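Local coordinates for protein lectin 2 (Agrocybe aegerita, PDB 4TQJ) that binds carbohydrate, specifically recognising the non-reducing terminal N-acetylglucosamine of glycans, at residues L322-F327 with G373-L378; G302-Y307 with G328-W333; K337-V342 with I354-K359; L267-F272 with G296-F301; N37-L42 with T379-F384. The protein carries 1 engineered substitution. All coordinates share one frame; numbering follows the deposited sequence.

Interaction 1: residues L322-F327 with G373-L378; sequences LVLKDF and GPVKAL
At a seam between neighbouring propeller blades, Val375 of segment 373-378, which belongs with the outermost strand 376-379, packs against Leu324, Asp326 and Phe327 at the end of the outermost strand 321-324. The contact converges on one methyl, Val375 CG2, which stands anti to the carbonyl carbon (chi1 to CG1 176°). Asp326 crosses the valine at about a right angle, its OD2 lying 3.5 Å from Val375 CG2 and its CB 3.8 Å from the same methyl, a van der Waals contact of the carboxylate oxygen with a methyl. Leu324 reaches across with CD1, which is 4.1 Å from Val375 CG2 and 3.8 Å from Gly373 O. Phe327 slides past the valine in the opposite direction and offers CE2, 4.1 Å from Val375 CG2, while its ring edge meets Leu324 CD2 in plane. No hydrogen bond joins the segments, and just 167 Å² is buried, so the evidence is for side-chain packing between two beta-propeller blades and not for sheet continuity. The 322-327 side is shaped by its own backbone: Val323 and Leu324 form a classic beta bulge opposite Val306, and Lys325 centres an inverse gamma turn. Next, Phe327 N donates to Asp326 OD1 over 2.8 Å, using the anti lone pair, which ties the carboxylate back to its own loop. Phe327 O accepts from Arg340 NH1, and Leu362 lies against both Phe327 and Val375.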
# COMPACT_ATOMS: atom_id res chain seq x y z
N LEU A 322 -26.92 8.40 -18.26
CA LEU A 322 -25.61 8.81 -18.74
C LEU A 322 -24.93 9.58 -17.61
O LEU A 322 -25.47 10.58 -17.13
CB LEU A 322 -25.74 9.70 -19.98
CG LEU A 322 -24.48 10.33 -20.57
CD1 LEU A 322 -23.54 9.28 -21.11
CD2 LEU A 322 -24.87 11.31 -21.67
N VAL A 323 -23.77 9.12 -17.17
CA VAL A 323 -23.11 9.76 -16.03
C VAL A 323 -21.86 10.56 -16.40
O VAL A 323 -21.39 11.38 -15.62
CB VAL A 323 -22.75 8.76 -14.93
CG1 VAL A 323 -24.00 8.09 -14.40
CG2 VAL A 323 -21.73 7.72 -15.44
N LEU A 324 -21.32 10.32 -17.59
CA LEU A 324 -20.05 10.89 -17.96
C LEU A 324 -19.96 10.95 -19.47
O LEU A 324 -19.99 9.92 -20.13
CB LEU A 324 -18.91 10.02 -17.40
CG LEU A 324 -17.47 10.52 -17.56
CD1 LEU A 324 -17.30 11.87 -16.90
CD2 LEU A 324 -16.48 9.52 -16.98
N LYS A 325 -19.85 12.17 -20.00
CA LYS A 325 -19.82 12.37 -21.45
C LYS A 325 -18.42 12.21 -22.03
O LYS A 325 -17.88 13.13 -22.66
CB LYS A 325 -20.40 13.75 -21.80
CG LYS A 325 -21.86 13.93 -21.38
CD LYS A 325 -22.31 15.39 -21.47
CE LYS A 325 -23.82 15.51 -21.38
NZ LYS A 325 -24.35 14.94 -20.11
N ASP A 326 -17.84 11.03 -21.82
CA ASP A 326 -16.51 10.72 -22.33
C ASP A 326 -16.28 9.22 -22.33
O ASP A 326 -17.12 8.46 -21.84
CB ASP A 326 -15.43 11.40 -21.46
CG ASP A 326 -14.27 11.93 -22.29
OD1 ASP A 326 -13.91 11.29 -23.31
OD2 ASP A 326 -13.74 13.00 -21.94
N PHE A 327 -15.14 8.80 -22.89
CA PHE A 327 -14.73 7.39 -22.92
C PHE A 327 -15.64 6.53 -23.79
O PHE A 327 -15.65 5.30 -23.66
CB PHE A 327 -14.68 6.80 -21.51
CG PHE A 327 -13.66 7.45 -20.63
CD1 PHE A 327 -12.32 7.24 -20.86
CD2 PHE A 327 -14.04 8.28 -19.59
CE1 PHE A 327 -11.37 7.82 -20.05
CE2 PHE A 327 -13.09 8.87 -18.79
CZ PHE A 327 -11.76 8.63 -19.03
N GLY A 373 -16.74 13.03 -11.70
CA GLY A 373 -16.18 14.37 -11.79
C GLY A 373 -15.62 14.64 -13.17
O GLY A 373 -15.70 13.79 -14.05
N PRO A 374 -15.05 15.84 -13.37
CA PRO A 374 -14.49 16.16 -14.69
C PRO A 374 -13.35 15.22 -15.05
O PRO A 374 -12.60 14.77 -14.17
CB PRO A 374 -13.98 17.60 -14.52
CG PRO A 374 -13.92 17.83 -13.07
CD PRO A 374 -14.96 16.96 -12.43
N VAL A 375 -13.24 14.91 -16.34
CA VAL A 375 -12.17 14.06 -16.83
C VAL A 375 -10.87 14.82 -16.70
O VAL A 375 -10.84 16.03 -16.89
CB VAL A 375 -12.39 13.68 -18.30
CG1 VAL A 375 -11.22 12.88 -18.83
CG2 VAL A 375 -13.70 12.91 -18.46
N LYS A 376 -9.81 14.11 -16.37
CA LYS A 376 -8.52 14.74 -16.15
C LYS A 376 -7.42 13.95 -16.83
O LYS A 376 -7.46 12.73 -16.86
CB LYS A 376 -8.23 14.85 -14.65
CG LYS A 376 -8.92 16.02 -13.98
CD LYS A 376 -8.38 16.25 -12.57
CE LYS A 376 -8.85 15.15 -11.63
NZ LYS A 376 -10.35 15.03 -11.69
N ALA A 377 -6.44 14.66 -17.37
CA ALA A 377 -5.27 14.00 -17.93
C ALA A 377 -4.35 13.60 -16.79
O ALA A 377 -3.81 14.46 -16.10
CB ALA A 377 -4.54 14.94 -18.89
N LEU A 378 -4.18 12.30 -16.59
CA LEU A 378 -3.34 11.79 -15.52
C LEU A 378 -1.90 11.60 -15.97
O LEU A 378 -0.97 11.91 -15.22
CB LEU A 378 -3.93 10.48 -14.98
CG LEU A 378 -3.15 9.54 -14.06
CD1 LEU A 378 -2.88 10.14 -12.69
CD2 LEU A 378 -3.93 8.24 -13.91

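Interaction 2: residues G302-Y307 with G328-W333; sequences GNAGVY and GVQQGW
Gly328 comes up against Gly302 without a side chain between them, its CA 3.3 Å from Gly302 O. At Val329 the backbone takes over: Val329 N donates to Gly302 O at 3.2 Å, with the donor in the carbonyl plane. The valine side chain lies alongside Asn303, pointing the same way, with CG2 3.6 Å from Asn303 OD1; that oxygen has its polar partner in His283 NE2. Gln330 N makes the shorter bond, 2.8 Å to Asn303 O with an N-H...O angle of 165°. Its extended side chain then brings OE1 to 3.8 Å from Ala304 CA. Gln331 bends back at chi2 (83°), and its amide is used at both ends: NE2 donates to Ala304 O over 3.0 Å, arriving well above that carbonyl plane, and OE1 accepts from Gly328 N at 2.8 Å. Three successive carbonyls, of Gly302, Asn303 and Ala304, are thus each met by an N-H. A type I beta turn runs from Val329 to Gly332, and Trp333 leaves it to meet the rings of Phe327 and His338. The turn thereby lies against the loop between strands 297-301 and 306-309 of one propeller blade, on the way from strand 321-324 to strand 339-343 of the next.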
# COMPACT_ATOMS: atom_id res chain seq x y z
N GLY A 302 -20.93 3.34 -23.59
CA GLY A 302 -21.79 3.38 -24.76
C GLY A 302 -21.26 4.32 -25.82
O GLY A 302 -20.05 4.56 -25.92
N ASN A 303 -22.17 4.86 -26.63
CA ASN A 303 -21.79 5.74 -27.73
C ASN A 303 -21.46 7.15 -27.26
O ASN A 303 -20.40 7.68 -27.56
CB ASN A 303 -22.90 5.78 -28.79
CG ASN A 303 -23.06 4.45 -29.50
OD1 ASN A 303 -22.08 3.87 -29.97
ND2 ASN A 303 -24.30 3.95 -29.57
N ALA A 304 -22.37 7.76 -26.50
CA ALA A 304 -22.21 9.14 -26.09
C ALA A 304 -21.32 9.27 -24.85
O ALA A 304 -20.88 10.36 -24.51
CB ALA A 304 -23.56 9.78 -25.82
N GLY A 305 -21.06 8.16 -24.18
CA GLY A 305 -20.27 8.21 -22.96
C GLY A 305 -20.67 7.03 -22.10
O GLY A 305 -21.18 6.02 -22.60
N VAL A 306 -20.46 7.17 -20.79
CA VAL A 306 -20.62 6.07 -19.87
C VAL A 306 -21.99 6.08 -19.23
O VAL A 306 -22.44 7.11 -18.73
CB VAL A 306 -19.58 6.16 -18.73
CG1 VAL A 306 -19.70 4.96 -17.82
CG2 VAL A 306 -18.15 6.28 -19.32
N TYR A 307 -22.64 4.92 -19.24
CA TYR A 307 -23.94 4.74 -18.61
C TYR A 307 -23.82 3.85 -17.38
O TYR A 307 -22.99 2.94 -17.34
CB TYR A 307 -24.93 4.12 -19.59
CG TYR A 307 -25.26 5.05 -20.72
CD1 TYR A 307 -26.41 5.83 -20.69
CD2 TYR A 307 -24.41 5.18 -21.80
CE1 TYR A 307 -26.71 6.71 -21.73
CE2 TYR A 307 -24.71 6.06 -22.85
CZ TYR A 307 -25.85 6.82 -22.80
OH TYR A 307 -26.13 7.69 -23.84
N GLY A 328 -16.39 7.18 -24.68
CA GLY A 328 -17.33 6.46 -25.51
C GLY A 328 -16.95 6.43 -26.97
O GLY A 328 -15.94 7.01 -27.39
N VAL A 329 -17.79 5.76 -27.76
CA VAL A 329 -17.54 5.62 -29.20
C VAL A 329 -17.49 6.99 -29.90
O VAL A 329 -16.69 7.20 -30.80
CB VAL A 329 -18.58 4.72 -29.88
CG1 VAL A 329 -18.28 4.58 -31.38
CG2 VAL A 329 -18.63 3.34 -29.21
N GLN A 330 -18.37 7.89 -29.50
CA GLN A 330 -18.41 9.23 -30.10
C GLN A 330 -17.06 9.94 -29.96
O GLN A 330 -16.57 10.57 -30.90
CB GLN A 330 -19.52 10.04 -29.46
CG GLN A 330 -19.55 11.50 -29.82
CD GLN A 330 -20.60 12.22 -29.05
OE1 GLN A 330 -21.69 11.70 -28.84
NE2 GLN A 330 -20.28 13.41 -28.58
N GLN A 331 -16.46 9.82 -28.77
CA GLN A 331 -15.17 10.46 -28.51
C GLN A 331 -13.98 9.74 -29.15
O GLN A 331 -12.85 10.19 -29.08
CB GLN A 331 -14.95 10.62 -26.99
CG GLN A 331 -15.99 11.51 -26.32
CD GLN A 331 -17.26 10.78 -25.96
OE1 GLN A 331 -17.29 9.55 -25.92
NE2 GLN A 331 -18.34 11.53 -25.70
N GLY A 332 -14.24 8.61 -29.81
CA GLY A 332 -13.19 7.97 -30.57
C GLY A 332 -12.57 6.76 -29.91
O GLY A 332 -11.63 6.18 -30.44
N TRP A 333 -13.08 6.37 -28.75
CA TRP A 333 -12.53 5.20 -28.05
C TRP A 333 -12.88 3.90 -28.77
O TRP A 333 -14.01 3.70 -29.20
CB TRP A 333 -13.02 5.19 -26.59
CG TRP A 333 -12.43 6.31 -25.81
CD1 TRP A 333 -12.77 7.63 -25.88
CD2 TRP A 333 -11.37 6.23 -24.85
NE1 TRP A 333 -12.00 8.38 -25.03
CE2 TRP A 333 -11.13 7.54 -24.38
CE3 TRP A 333 -10.60 5.18 -24.34
CZ2 TRP A 333 -10.15 7.83 -23.43
CZ3 TRP A 333 -9.62 5.46 -23.38
CH2 TRP A 333 -9.41 6.78 -22.93

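Interaction 3: residues K337-V342 with I354-K359; sequences KHRRFV and IGFGEK
Phe341 drives the edge of its ring at the face of Phe356, CE2 standing over the ring centre 3.6 Å above the plane. The centroids are 5.0 Å apart and the planes 55° from each other, a tilted edge-to-face stack. On the same face of the sheet, Phe341 CB lies 3.8 Å from Ile354 CG2, and Arg339 crosses Phe356 obliquely, its CB 4.0 Å from Phe356 CD2. These side chains sit on a beta hairpin, strands 339-343 and 352-356, the first two strands of a four-stranded antiparallel propeller blade. Arg339 with Phe356 and Phe341 with Ile354 are hydrogen-bonded pairs; between them Arg340 and Gly355 form a non-hydrogen-bonded pair. The two strands run nearly antiparallel. Phe341 N to Ile354 O is 3.0 Å. Beyond the paired residues, at the open end of the hairpin, His338 NE2 donates to Glu358 OE1 over 2.8 Å, within 9° of the imidazole plane, with the carboxylate plane turned 76° to the ring. A bend at chi2 turns Glu358 CD back toward the imidazole. ND1 is hydrogen-bonded to Thr334 N, so both ring nitrogens are held, which limits rotation of the ring, and NE2 carries a proton. Arg340 sends its guanidinium to Phe327 O, and that of Arg339 reaches Trp389 O and Thr394 OG1.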
# COMPACT_ATOMS: atom_id res chain seq x y z
N LYS A 337 -7.87 -0.64 -29.68
CA LYS A 337 -6.68 0.17 -29.41
C LYS A 337 -6.58 0.65 -27.98
O LYS A 337 -5.49 0.88 -27.47
CB LYS A 337 -6.65 1.39 -30.32
CG LYS A 337 -6.40 1.09 -31.77
CD LYS A 337 -6.12 2.37 -32.54
CE LYS A 337 -5.76 2.06 -33.98
NZ LYS A 337 -6.76 1.15 -34.63
N HIS A 338 -7.73 0.84 -27.34
CA HIS A 338 -7.73 1.52 -26.06
C HIS A 338 -8.16 0.59 -24.94
O HIS A 338 -8.84 -0.43 -25.17
CB HIS A 338 -8.60 2.79 -26.13
CG HIS A 338 -8.31 3.64 -27.33
ND1 HIS A 338 -9.29 4.02 -28.23
CD2 HIS A 338 -7.16 4.17 -27.79
CE1 HIS A 338 -8.75 4.75 -29.19
NE2 HIS A 338 -7.45 4.86 -28.95
N ARG A 339 -7.73 0.90 -23.72
CA ARG A 339 -8.04 0.07 -22.58
C ARG A 339 -8.85 0.87 -21.58
O ARG A 339 -8.46 1.98 -21.22
CB ARG A 339 -6.75 -0.44 -21.93
CG ARG A 339 -6.03 -1.52 -22.73
CD ARG A 339 -4.80 -2.02 -21.99
NE ARG A 339 -4.16 -3.15 -22.68
CZ ARG A 339 -3.16 -3.03 -23.55
NH1 ARG A 339 -2.68 -1.83 -23.84
NH2 ARG A 339 -2.64 -4.10 -24.13
N ARG A 340 -9.98 0.33 -21.15
CA ARG A 340 -10.75 1.00 -20.11
C ARG A 340 -10.97 0.11 -18.88
O ARG A 340 -11.09 -1.11 -19.01
CB ARG A 340 -12.08 1.53 -20.67
CG ARG A 340 -11.89 2.78 -21.55
CD ARG A 340 -13.04 2.97 -22.52
NE ARG A 340 -12.96 2.01 -23.62
CZ ARG A 340 -13.84 1.93 -24.61
NH1 ARG A 340 -14.86 2.77 -24.65
NH2 ARG A 340 -13.70 1.03 -25.57
N PHE A 341 -10.99 0.74 -17.71
CA PHE A 341 -11.13 0.03 -16.45
C PHE A 341 -12.09 0.76 -15.53
O PHE A 341 -12.22 1.99 -15.57
CB PHE A 341 -9.78 -0.10 -15.72
CG PHE A 341 -8.64 -0.53 -16.61
CD1 PHE A 341 -8.23 -1.85 -16.65
CD2 PHE A 341 -7.96 0.39 -17.41
CE1 PHE A 341 -7.16 -2.24 -17.46
CE2 PHE A 341 -6.91 0.00 -18.22
CZ PHE A 341 -6.50 -1.32 -18.23
N VAL A 342 -12.78 -0.01 -14.70
CA VAL A 342 -13.66 0.53 -13.68
C VAL A 342 -13.19 -0.05 -12.34
O VAL A 342 -13.48 -1.21 -12.02
CB VAL A 342 -15.13 0.17 -13.96
CG1 VAL A 342 -16.04 0.86 -12.94
CG2 VAL A 342 -15.51 0.54 -15.41
N ILE A 354 -10.83 4.87 -15.46
CA ILE A 354 -9.56 5.26 -16.07
C ILE A 354 -9.48 4.64 -17.46
O ILE A 354 -9.89 3.50 -17.67
CB ILE A 354 -8.34 4.84 -15.21
CG1 ILE A 354 -7.03 5.19 -15.93
CG2 ILE A 354 -8.38 3.35 -14.93
CD1 ILE A 354 -5.77 4.99 -15.07
N GLY A 355 -8.98 5.42 -18.40
CA GLY A 355 -8.92 4.97 -19.78
C GLY A 355 -7.57 5.27 -20.39
O GLY A 355 -7.11 6.41 -20.32
N PHE A 356 -6.93 4.25 -20.95
CA PHE A 356 -5.67 4.43 -21.67
C PHE A 356 -6.01 4.76 -23.11
O PHE A 356 -6.34 3.87 -23.89
CB PHE A 356 -4.82 3.15 -21.61
CG PHE A 356 -4.43 2.71 -20.21
CD1 PHE A 356 -4.72 3.50 -19.10
CD2 PHE A 356 -3.79 1.50 -20.01
CE1 PHE A 356 -4.36 3.08 -17.81
CE2 PHE A 356 -3.45 1.07 -18.73
CZ PHE A 356 -3.73 1.87 -17.63
N GLY A 357 -5.94 6.04 -23.46
CA GLY A 357 -6.40 6.52 -24.76
C GLY A 357 -5.37 6.49 -25.88
O GLY A 357 -4.39 5.76 -25.81
N GLU A 358 -5.61 7.29 -26.91
CA GLU A 358 -4.72 7.32 -28.07
C GLU A 358 -3.34 7.85 -27.68
O GLU A 358 -2.33 7.24 -28.00
CB GLU A 358 -5.31 8.17 -29.20
CG GLU A 358 -4.57 8.04 -30.52
CD GLU A 358 -4.83 6.73 -31.24
OE1 GLU A 358 -5.52 5.85 -30.69
OE2 GLU A 358 -4.36 6.58 -32.38
N LYS A 359 -3.33 8.98 -26.98
CA LYS A 359 -2.09 9.67 -26.63
C LYS A 359 -2.02 10.03 -25.15
O LYS A 359 -0.99 10.50 -24.66
CB LYS A 359 -1.95 10.95 -27.46
CG LYS A 359 -2.40 10.80 -28.92
CD LYS A 359 -1.69 9.65 -29.63
CE LYS A 359 -0.36 10.07 -30.22
NZ LYS A 359 -0.50 11.22 -31.17

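Interaction 4: residues L267-F272 with G296-F301; sequences LVINDF and GDVVGF
Val298 CG1 rests over one face of the Phe272 ring, 3.7 Å from the centroid and 20° off the ring normal, which defines a CH-pi contact between two beta-propeller blades. The methyl is offset toward the rim, where Phe272 CD2 is its nearest ring atom at 3.5 Å. The other valine methyl, CG2, meets Ile269 CD1 at 3.6 Å as the two side chains slide past each other in opposite directions. Further along the strand, Gly300 lets the phenyl in beside the backbone, Phe272 CE1 being 3.7 Å from Gly300 N. All five touching residues are buried. One step out, Ile269 and Phe272 both lean on Cys251, and Trp278 meets the Phe272 ring. Val268 and Ile269 form a classic beta bulge opposite Cys251, and Asn270 centres an inverse gamma turn that redirects the chain after strand 266-269. Asp271 OD1 takes the Trp278 indole NE1 as one donor; through its anti lone pair it also accepts Phe272 N, at 2.8 Å.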
# COMPACT_ATOMS: atom_id res chain seq x y z
N LEU A 267 -35.46 -9.83 -15.50
CA LEU A 267 -34.94 -8.65 -16.17
C LEU A 267 -34.97 -7.47 -15.20
O LEU A 267 -36.04 -7.01 -14.82
CB LEU A 267 -35.80 -8.29 -17.40
CG LEU A 267 -35.24 -7.09 -18.17
CD1 LEU A 267 -34.14 -7.56 -19.08
CD2 LEU A 267 -36.30 -6.34 -18.99
N VAL A 268 -33.79 -6.98 -14.82
CA VAL A 268 -33.71 -5.93 -13.81
C VAL A 268 -33.45 -4.54 -14.38
O VAL A 268 -33.68 -3.54 -13.71
CB VAL A 268 -32.59 -6.21 -12.79
CG1 VAL A 268 -32.87 -7.53 -12.03
CG2 VAL A 268 -31.26 -6.26 -13.50
N ILE A 269 -32.91 -4.48 -15.60
CA ILE A 269 -32.60 -3.22 -16.25
C ILE A 269 -32.92 -3.40 -17.74
O ILE A 269 -32.45 -4.35 -18.37
CB ILE A 269 -31.10 -2.88 -16.16
CG1 ILE A 269 -30.63 -2.80 -14.71
CG2 ILE A 269 -30.79 -1.57 -16.89
CD1 ILE A 269 -29.12 -2.85 -14.61
N ASN A 270 -33.71 -2.48 -18.30
CA ASN A 270 -34.02 -2.56 -19.72
C ASN A 270 -33.03 -1.79 -20.60
O ASN A 270 -33.41 -1.01 -21.48
CB ASN A 270 -35.48 -2.17 -20.01
CG ASN A 270 -35.73 -0.68 -19.91
OD1 ASN A 270 -34.91 0.07 -19.36
ND2 ASN A 270 -36.86 -0.23 -20.46
N ASP A 271 -31.74 -2.05 -20.37
CA ASP A 271 -30.67 -1.40 -21.12
C ASP A 271 -29.40 -2.25 -21.04
O ASP A 271 -29.38 -3.26 -20.34
CB ASP A 271 -30.38 -0.03 -20.54
CG ASP A 271 -30.11 1.01 -21.62
OD1 ASP A 271 -29.29 0.75 -22.53
OD2 ASP A 271 -30.73 2.09 -21.56
N PHE A 272 -28.37 -1.82 -21.76
CA PHE A 272 -27.07 -2.52 -21.81
C PHE A 272 -27.11 -3.76 -22.70
O PHE A 272 -26.10 -4.46 -22.83
CB PHE A 272 -26.53 -2.84 -20.40
CG PHE A 272 -26.29 -1.62 -19.55
CD1 PHE A 272 -25.30 -0.71 -19.88
CD2 PHE A 272 -27.07 -1.38 -18.42
CE1 PHE A 272 -25.08 0.41 -19.12
CE2 PHE A 272 -26.85 -0.26 -17.64
CZ PHE A 272 -25.84 0.64 -18.00
N GLY A 296 -22.81 -4.91 -6.48
CA GLY A 296 -22.38 -4.58 -7.83
C GLY A 296 -23.34 -3.67 -8.58
O GLY A 296 -24.56 -3.88 -8.56
N ASP A 297 -22.78 -2.67 -9.25
CA ASP A 297 -23.53 -1.77 -10.12
C ASP A 297 -23.14 -2.04 -11.57
O ASP A 297 -22.05 -2.56 -11.84
CB ASP A 297 -23.24 -0.32 -9.74
CG ASP A 297 -23.54 -0.05 -8.30
OD1 ASP A 297 -24.73 -0.18 -7.93
OD2 ASP A 297 -22.61 0.25 -7.52
N VAL A 298 -24.03 -1.72 -12.49
CA VAL A 298 -23.78 -1.95 -13.91
C VAL A 298 -23.22 -0.70 -14.58
O VAL A 298 -23.81 0.38 -14.50
CB VAL A 298 -25.06 -2.40 -14.66
CG1 VAL A 298 -24.75 -2.69 -16.12
CG2 VAL A 298 -25.64 -3.65 -13.98
N VAL A 299 -22.07 -0.87 -15.24
CA VAL A 299 -21.38 0.22 -15.92
C VAL A 299 -21.13 -0.12 -17.38
O VAL A 299 -20.63 -1.20 -17.70
CB VAL A 299 -20.00 0.50 -15.30
CG1 VAL A 299 -19.37 1.71 -15.99
CG2 VAL A 299 -20.10 0.69 -13.79
N GLY A 300 -21.46 0.80 -18.28
CA GLY A 300 -21.30 0.54 -19.70
C GLY A 300 -20.78 1.72 -20.48
O GLY A 300 -21.29 2.83 -20.37
N PHE A 301 -19.75 1.48 -21.30
CA PHE A 301 -19.17 2.51 -22.14
C PHE A 301 -19.92 2.49 -23.48
O PHE A 301 -19.60 1.69 -24.36
CB PHE A 301 -17.67 2.29 -22.32
CG PHE A 301 -16.88 2.50 -21.04
CD1 PHE A 301 -16.26 3.72 -20.78
CD2 PHE A 301 -16.78 1.49 -20.09
CE1 PHE A 301 -15.55 3.93 -19.58
CE2 PHE A 301 -16.07 1.69 -18.89
CZ PHE A 301 -15.45 2.90 -18.65

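Interaction 5: residues N37-L42 with T379-F384; sequences NLQPFL and TNDFSF
Phe382 meets Pro40 obliquely, its CZ 4.3 Å from Pro40 CB, while Trp389 turns its own ring toward Phe382 with the planes about 45° apart. The second flat group, the Asp381 carboxylate, lies against the proline ring: OD2 is 3.0 Å from Pro40 CD and 3.4 Å from Pro40 CG, the two side chains crossing at about a right angle. Gln39 OE1 stands farther off, 4.0 Å from Asp381 OD2, its amide plane inclined 72° to the carboxylate. Farther along, Leu38 CD2 touches Thr379 CG2 at 3.7 Å. Thr379 OG1, anti to the backbone N (chi1 180°), accepts Asp381 N at 3.1 Å, an ST turn that overlaps the type II beta turn from Asn380 to Ser383. No hydrogen bond is assigned between the segments. Segment 37-42 enters strand 41-44, whose sheet also holds the C-terminal strand 395-399; the contact lies at the seam between the blade ending in strand 376-379 and the one that strand 395-399 completes, consistent with the closure of a beta-propeller ring.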
# COMPACT_ATOMS: atom_id res chain seq x y z
N ASN A 37 2.99 11.18 -7.58
CA ASN A 37 3.76 11.49 -8.77
C ASN A 37 3.82 10.24 -9.62
O ASN A 37 4.82 9.52 -9.62
CB ASN A 37 5.16 11.96 -8.39
CG ASN A 37 5.96 12.44 -9.58
OD1 ASN A 37 5.41 12.71 -10.65
ND2 ASN A 37 7.27 12.55 -9.39
N LEU A 38 2.73 9.96 -10.33
CA LEU A 38 2.65 8.72 -11.10
C LEU A 38 3.71 8.74 -12.18
O LEU A 38 3.73 9.62 -13.03
CB LEU A 38 1.26 8.56 -11.73
CG LEU A 38 1.12 7.37 -12.69
CD1 LEU A 38 1.32 6.05 -11.96
CD2 LEU A 38 -0.23 7.39 -13.41
N GLN A 39 4.60 7.76 -12.14
CA GLN A 39 5.66 7.65 -13.13
C GLN A 39 5.93 6.18 -13.45
O GLN A 39 6.15 5.38 -12.56
CB GLN A 39 6.93 8.35 -12.64
CG GLN A 39 6.81 9.87 -12.48
CD GLN A 39 6.41 10.61 -13.76
OE1 GLN A 39 6.46 10.05 -14.86
NE2 GLN A 39 6.00 11.87 -13.61
N PRO A 40 5.89 5.83 -14.74
CA PRO A 40 6.08 4.43 -15.13
C PRO A 40 7.47 3.98 -14.70
O PRO A 40 8.43 4.71 -14.90
CB PRO A 40 6.00 4.48 -16.65
CG PRO A 40 6.48 5.86 -17.00
CD PRO A 40 5.96 6.75 -15.89
N PHE A 41 7.57 2.80 -14.09
CA PHE A 41 8.83 2.28 -13.61
C PHE A 41 9.13 0.93 -14.25
O PHE A 41 8.40 -0.04 -14.06
CB PHE A 41 8.78 2.15 -12.08
CG PHE A 41 9.99 1.50 -11.48
CD1 PHE A 41 9.85 0.40 -10.64
CD2 PHE A 41 11.26 1.99 -11.73
CE1 PHE A 41 10.96 -0.20 -10.06
CE2 PHE A 41 12.38 1.39 -11.16
CZ PHE A 41 12.23 0.30 -10.33
N LEU A 42 10.20 0.87 -15.04
CA LEU A 42 10.59 -0.40 -15.66
C LEU A 42 11.15 -1.35 -14.61
O LEU A 42 12.34 -1.31 -14.31
CB LEU A 42 11.60 -0.17 -16.77
CG LEU A 42 12.04 -1.41 -17.55
CD1 LEU A 42 10.83 -2.08 -18.18
CD2 LEU A 42 13.07 -1.05 -18.61
N THR A 379 -1.70 11.10 -17.19
CA THR A 379 -0.35 10.91 -17.75
C THR A 379 -0.35 10.54 -19.25
O THR A 379 -1.33 9.98 -19.76
CB THR A 379 0.46 9.86 -16.96
OG1 THR A 379 1.76 9.71 -17.54
CG2 THR A 379 -0.24 8.51 -16.98
N ASN A 380 0.73 10.86 -19.95
CA ASN A 380 0.90 10.42 -21.34
C ASN A 380 1.23 8.94 -21.40
O ASN A 380 1.03 8.30 -22.43
CB ASN A 380 2.01 11.20 -22.05
CG ASN A 380 1.63 12.64 -22.35
OD1 ASN A 380 0.48 12.94 -22.64
ND2 ASN A 380 2.61 13.53 -22.28
N ASP A 381 1.76 8.41 -20.31
CA ASP A 381 2.20 7.02 -20.27
C ASP A 381 1.01 6.04 -20.29
O ASP A 381 -0.10 6.39 -19.89
CB ASP A 381 3.06 6.78 -19.02
CG ASP A 381 4.22 7.78 -18.91
OD1 ASP A 381 4.94 7.99 -19.91
OD2 ASP A 381 4.40 8.37 -17.82
N PHE A 382 1.28 4.83 -20.76
CA PHE A 382 0.31 3.73 -20.89
C PHE A 382 -0.69 3.88 -22.03
O PHE A 382 -1.37 2.92 -22.39
CB PHE A 382 -0.40 3.42 -19.57
CG PHE A 382 0.53 3.03 -18.46
CD1 PHE A 382 1.15 1.79 -18.47
CD2 PHE A 382 0.80 3.90 -17.43
CE1 PHE A 382 2.02 1.43 -17.46
CE2 PHE A 382 1.67 3.55 -16.42
CZ PHE A 382 2.27 2.31 -16.43
N SER A 383 -0.77 5.07 -22.61
CA SER A 383 -1.63 5.30 -23.78
C SER A 383 -1.15 4.49 -24.99
O SER A 383 0.01 4.11 -25.08
CB SER A 383 -1.69 6.78 -24.13
OG SER A 383 -0.42 7.24 -24.56
N PHE A 384 -2.07 4.23 -25.92
CA PHE A 384 -1.76 3.48 -27.13
C PHE A 384 -0.52 4.01 -27.83
O PHE A 384 0.35 3.24 -28.25
CB PHE A 384 -2.97 3.49 -28.08
CG PHE A 384 -2.72 2.78 -29.37
CD1 PHE A 384 -2.56 1.40 -29.41
CD2 PHE A 384 -2.66 3.49 -30.56
CE1 PHE A 384 -2.32 0.75 -30.62
CE2 PHE A 384 -2.43 2.84 -31.76
CZ PHE A 384 -2.26 1.48 -31.79

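Overall arrangement
Three consecutive blades, with outer strands 266-269, 321-324 and 376-379, and the blade containing strand 41-44 are joined in order by interactions 4, 1 and 5. Interaction 3 lies within the blade of strands 339-343 to 376-379, and interaction 2 links the preceding blade to the loop entering it. Along the chain interaction 4 closes first, interactions 1 and 2 interleave, interaction 3 is nested inside interaction 1, and interaction 5 spans them all. Interactions 1, 2 and 3 have centres 11 to 12 Å apart and touch directly: Phe327 packs on Trp333, and its carbonyl meets Arg340; the centres of interactions 4 and 5 are about 31 Å apart. Three successive seams are thus packed, the last beside the blade completed by strand 395-399.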